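Local coordinates for protein deoxyhypusine synthase, putative (Entamoeba histolytica, PDB 7L9R) that probably acts as a deoxyhypusine synthase, an NAD-dependent transferase that builds deoxyhypusine on a lysine of the translation factor eIF5A, at residues B[83-97]-B[256-270]. Residues are numbered along the deposited sequence; the frame is centred on the assembly and turned at random.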
# COMPACT_ATOMS: atom_id res chain seq x y z
N ARG B 83 22.67 32.55 -20.69
CA ARG B 83 22.28 31.22 -20.24
C ARG B 83 22.16 30.27 -21.43
O ARG B 83 21.84 30.68 -22.55
CB ARG B 83 20.96 31.26 -19.49
CG ARG B 83 20.98 32.02 -18.18
CD ARG B 83 19.58 32.09 -17.60
NE ARG B 83 18.65 32.72 -18.53
CZ ARG B 83 17.33 32.69 -18.43
NH1 ARG B 83 16.74 32.03 -17.44
NH2 ARG B 83 16.59 33.31 -19.34
N LEU B 84 22.42 28.99 -21.17
CA LEU B 84 22.14 27.95 -22.15
C LEU B 84 20.64 27.87 -22.37
O LEU B 84 19.88 27.67 -21.42
CB LEU B 84 22.70 26.61 -21.69
CG LEU B 84 24.23 26.52 -21.63
CD1 LEU B 84 24.65 25.11 -21.25
CD2 LEU B 84 24.83 26.93 -22.96
N LYS B 85 20.21 28.03 -23.62
CA LYS B 85 18.78 28.04 -23.94
C LYS B 85 18.33 26.61 -24.21
O LYS B 85 18.14 26.18 -25.35
CB LYS B 85 18.51 28.97 -25.11
CG LYS B 85 18.97 30.40 -24.87
CD LYS B 85 18.47 30.91 -23.53
CE LYS B 85 18.72 32.40 -23.36
NZ LYS B 85 20.17 32.76 -23.39
N ARG B 86 18.14 25.87 -23.12
CA ARG B 86 17.71 24.48 -23.18
C ARG B 86 17.02 24.13 -21.87
O ARG B 86 16.88 24.96 -20.97
CB ARG B 86 18.89 23.54 -23.45
CG ARG B 86 19.88 23.49 -22.31
CD ARG B 86 21.01 22.53 -22.63
NE ARG B 86 21.86 22.30 -21.47
CZ ARG B 86 22.80 21.37 -21.41
NH1 ARG B 86 23.03 20.56 -22.44
NH2 ARG B 86 23.51 21.23 -20.30
N CYS B 87 16.61 22.87 -21.76
CA CYS B 87 15.92 22.38 -20.57
C CYS B 87 16.96 21.94 -19.54
O CYS B 87 17.84 21.13 -19.84
CB CYS B 87 15.00 21.22 -20.94
SG CYS B 87 14.03 20.57 -19.56
N THR B 88 16.86 22.50 -18.33
CA THR B 88 17.65 22.02 -17.20
C THR B 88 17.00 20.75 -16.66
O THR B 88 15.78 20.68 -16.55
CB THR B 88 17.74 23.09 -16.11
OG1 THR B 88 18.34 24.28 -16.64
CG2 THR B 88 18.60 22.59 -14.95
N ILE B 89 17.81 19.73 -16.38
CA ILE B 89 17.30 18.41 -16.03
C ILE B 89 17.78 18.03 -14.64
O ILE B 89 18.99 18.00 -14.37
CB ILE B 89 17.72 17.35 -17.07
CG1 ILE B 89 17.22 17.76 -18.46
CG2 ILE B 89 17.19 15.98 -16.67
CD1 ILE B 89 17.47 16.74 -19.53
N TYR B 90 16.83 17.69 -13.77
CA TYR B 90 17.07 17.31 -12.38
C TYR B 90 16.79 15.82 -12.23
O TYR B 90 15.72 15.35 -12.64
CB TYR B 90 16.16 18.10 -11.43
CG TYR B 90 16.40 19.59 -11.46
CD1 TYR B 90 15.87 20.38 -12.47
CD2 TYR B 90 17.15 20.21 -10.47
CE1 TYR B 90 16.10 21.75 -12.50
CE2 TYR B 90 17.38 21.57 -10.49
CZ TYR B 90 16.85 22.34 -11.50
OH TYR B 90 17.08 23.69 -11.52
N LEU B 91 17.73 15.09 -11.65
CA LEU B 91 17.57 13.66 -11.42
C LEU B 91 17.55 13.40 -9.93
O LEU B 91 18.52 13.68 -9.23
CB LEU B 91 18.69 12.87 -12.10
CG LEU B 91 18.66 11.36 -11.83
CD1 LEU B 91 17.35 10.74 -12.30
CD2 LEU B 91 19.85 10.69 -12.50
N GLY B 92 16.44 12.85 -9.45
CA GLY B 92 16.29 12.47 -8.05
C GLY B 92 16.16 10.97 -7.93
O GLY B 92 15.48 10.33 -8.73
N PHE B 93 16.85 10.40 -6.93
CA PHE B 93 16.75 8.97 -6.68
C PHE B 93 17.06 8.70 -5.22
O PHE B 93 17.70 9.51 -4.53
CB PHE B 93 17.67 8.15 -7.60
CG PHE B 93 19.12 8.57 -7.57
CD1 PHE B 93 19.95 8.18 -6.52
CD2 PHE B 93 19.66 9.30 -8.62
CE1 PHE B 93 21.29 8.55 -6.51
CE2 PHE B 93 21.00 9.67 -8.61
CZ PHE B 93 21.81 9.29 -7.55
N THR B 94 16.57 7.56 -4.74
CA THR B 94 16.76 7.20 -3.34
C THR B 94 18.09 6.47 -3.15
O THR B 94 18.69 5.94 -4.09
CB THR B 94 15.63 6.32 -2.83
OG1 THR B 94 15.58 5.11 -3.60
CG2 THR B 94 14.31 7.03 -2.95
N SER B 95 18.52 6.45 -1.89
CA SER B 95 19.68 5.66 -1.51
C SER B 95 19.50 4.19 -1.88
O SER B 95 20.47 3.50 -2.21
CB SER B 95 19.93 5.83 -0.01
OG SER B 95 20.73 4.79 0.52
N GLU B 96 18.25 3.69 -1.86
CA GLU B 96 17.98 2.30 -2.23
C GLU B 96 18.34 2.03 -3.68
O GLU B 96 18.84 0.95 -4.01
CB GLU B 96 16.52 1.95 -1.95
CG GLU B 96 16.14 0.49 -2.24
CD GLU B 96 14.67 0.31 -2.67
OE1 GLU B 96 14.11 1.24 -3.29
OE2 GLU B 96 14.10 -0.77 -2.41
N MET B 97 18.07 2.99 -4.58
CA MET B 97 18.48 2.82 -5.97
C MET B 97 20.00 2.72 -6.10
O MET B 97 20.50 1.98 -6.95
CB MET B 97 17.98 3.98 -6.84
CG MET B 97 16.71 4.64 -6.38
SD MET B 97 15.25 4.09 -7.26
CE MET B 97 15.14 2.38 -6.77
N SER B 256 18.45 27.80 -9.14
CA SER B 256 18.62 27.12 -10.42
C SER B 256 17.28 26.88 -11.10
O SER B 256 17.18 27.00 -12.33
CB SER B 256 19.38 25.80 -10.24
OG SER B 256 18.57 24.80 -9.63
N THR B 257 16.23 26.55 -10.34
CA THR B 257 14.93 26.38 -10.97
C THR B 257 14.34 27.72 -11.38
O THR B 257 13.78 27.86 -12.47
CB THR B 257 13.97 25.64 -10.03
OG1 THR B 257 13.70 26.44 -8.88
CG2 THR B 257 14.57 24.33 -9.59
N ILE B 258 14.49 28.73 -10.52
CA ILE B 258 13.97 30.06 -10.82
C ILE B 258 14.62 30.63 -12.08
O ILE B 258 13.95 31.24 -12.92
CB ILE B 258 14.17 30.99 -9.60
CG1 ILE B 258 13.18 30.62 -8.49
CG2 ILE B 258 14.04 32.45 -10.01
CD1 ILE B 258 13.50 31.23 -7.13
N HIS B 259 15.93 30.43 -12.23
CA HIS B 259 16.70 31.09 -13.28
C HIS B 259 16.89 30.24 -14.53
O HIS B 259 17.58 30.67 -15.45
CB HIS B 259 18.06 31.51 -12.73
CG HIS B 259 17.97 32.57 -11.68
ND1 HIS B 259 18.74 32.54 -10.53
CD2 HIS B 259 17.19 33.67 -11.58
CE1 HIS B 259 18.44 33.59 -9.78
NE2 HIS B 259 17.50 34.29 -10.39
N SER B 260 16.29 29.05 -14.61
CA SER B 260 16.47 28.21 -15.78
C SER B 260 15.40 28.49 -16.83
O SER B 260 14.25 28.79 -16.51
CB SER B 260 16.44 26.73 -15.40
OG SER B 260 15.13 26.34 -15.07
N VAL B 261 15.79 28.37 -18.09
CA VAL B 261 14.88 28.66 -19.20
C VAL B 261 13.76 27.63 -19.26
O VAL B 261 12.60 27.98 -19.55
CB VAL B 261 15.68 28.72 -20.52
CG1 VAL B 261 14.74 28.74 -21.70
CG2 VAL B 261 16.57 29.95 -20.54
N GLU B 262 14.06 26.37 -18.98
CA GLU B 262 13.09 25.29 -19.04
C GLU B 262 13.54 24.19 -18.08
O GLU B 262 14.75 23.95 -17.95
CB GLU B 262 12.95 24.75 -20.47
CG GLU B 262 11.77 23.81 -20.70
CD GLU B 262 10.52 24.56 -21.13
OE1 GLU B 262 10.51 25.80 -21.03
OE2 GLU B 262 9.55 23.90 -21.56
N THR B 263 12.59 23.54 -17.41
CA THR B 263 12.89 22.58 -16.35
C THR B 263 12.35 21.19 -16.69
O THR B 263 11.22 21.05 -17.16
CB THR B 263 12.28 23.02 -15.01
OG1 THR B 263 10.85 23.03 -15.12
CG2 THR B 263 12.77 24.39 -14.61
N GLY B 264 13.17 20.18 -16.42
CA GLY B 264 12.71 18.80 -16.46
C GLY B 264 13.10 18.09 -15.19
O GLY B 264 14.18 18.29 -14.65
N VAL B 265 12.20 17.23 -14.72
CA VAL B 265 12.37 16.56 -13.43
C VAL B 265 12.10 15.08 -13.60
O VAL B 265 11.08 14.69 -14.17
CB VAL B 265 11.46 17.17 -12.36
CG1 VAL B 265 11.47 16.34 -11.12
CG2 VAL B 265 11.93 18.57 -12.02
N ILE B 266 13.02 14.26 -13.10
CA ILE B 266 12.91 12.80 -13.10
C ILE B 266 13.19 12.34 -11.68
O ILE B 266 14.28 12.58 -11.15
CB ILE B 266 13.89 12.14 -14.08
CG1 ILE B 266 13.74 12.73 -15.48
CG2 ILE B 266 13.69 10.62 -14.12
CD1 ILE B 266 14.85 12.33 -16.43
N ILE B 267 12.20 11.70 -11.06
CA ILE B 267 12.31 11.30 -9.66
C ILE B 267 12.02 9.81 -9.56
O ILE B 267 10.94 9.35 -9.95
CB ILE B 267 11.35 12.09 -8.76
CG1 ILE B 267 11.65 13.59 -8.88
CG2 ILE B 267 11.51 11.66 -7.31
CD1 ILE B 267 10.67 14.46 -8.13
N LEU B 268 12.97 9.06 -9.03
CA LEU B 268 12.84 7.62 -8.86
C LEU B 268 12.74 7.34 -7.37
O LEU B 268 13.65 7.68 -6.61
CB LEU B 268 14.04 6.90 -9.48
CG LEU B 268 14.52 7.46 -10.81
CD1 LEU B 268 15.80 6.76 -11.25
CD2 LEU B 268 13.46 7.31 -11.88
N GLY B 269 11.63 6.71 -6.96
CA GLY B 269 11.39 6.39 -5.57
C GLY B 269 10.64 7.49 -4.85
O GLY B 269 10.44 8.60 -5.35
N GLY B 270 10.24 7.18 -3.62
CA GLY B 270 9.45 8.09 -2.80
C GLY B 270 10.29 8.70 -1.70
O GLY B 270 11.11 8.03 -1.08
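Tyr90 reaches from strand 87-93 back to the end of helix 247-258, the helix that leads into strand 262-268. Tyr90 CB lies 3.8 Å from Gly264 O, with Val265 CG2 the nearest apolar side-chain atom across the contact, at 4.3 Å. With CG anti to the carbonyl carbon (chi1 -63°), the ring lies with its CD1 edge toward Gly264 O. Farther out, Tyr90 CZ comes 3.6 Å from Thr257 CG2, the two side chains crossing at about a right angle. At the tip, Tyr90 OH donates to Ser256 OG across 2.7 Å, in the plane of the ring; Ser256 OG also bonds Ile253 O, a turn back in the helix.

The two strands pair in parallel at the middle of a Rossmann-like sheet, Tyr90 beside Val265. Tyr90 N donates to Gly264 O, Ile266 N to Tyr90 O and Gly92 N to Ile266 O, the last with an N-H...O angle of 174°. On the other face, Leu91 CD1 touches Ile266 CG2 at 4.1 Å, and helix 51-66 covers Ile89 and Ile266. Cys87 SG sits 3.3 Å from Gly264 N, over a residue with no side chain.

Ahead of strand 87-93, Arg83 NH1 donates to His259 O over 2.6 Å; the oxygen lies in the guanidinium plane, but the nitrogen stands above the carbonyl plane. Val261 CG2 covers the centre of one guanidinium face, while Arg83 NE forms a salt bridge to Asp81. The chemistry is thus divided: backbone bonds and aliphatic packing join the strands, while Tyr90 OH ties the end of helix 247-258 to strand 87-93, and Arg83 joins the loop before that strand to the turn at His259.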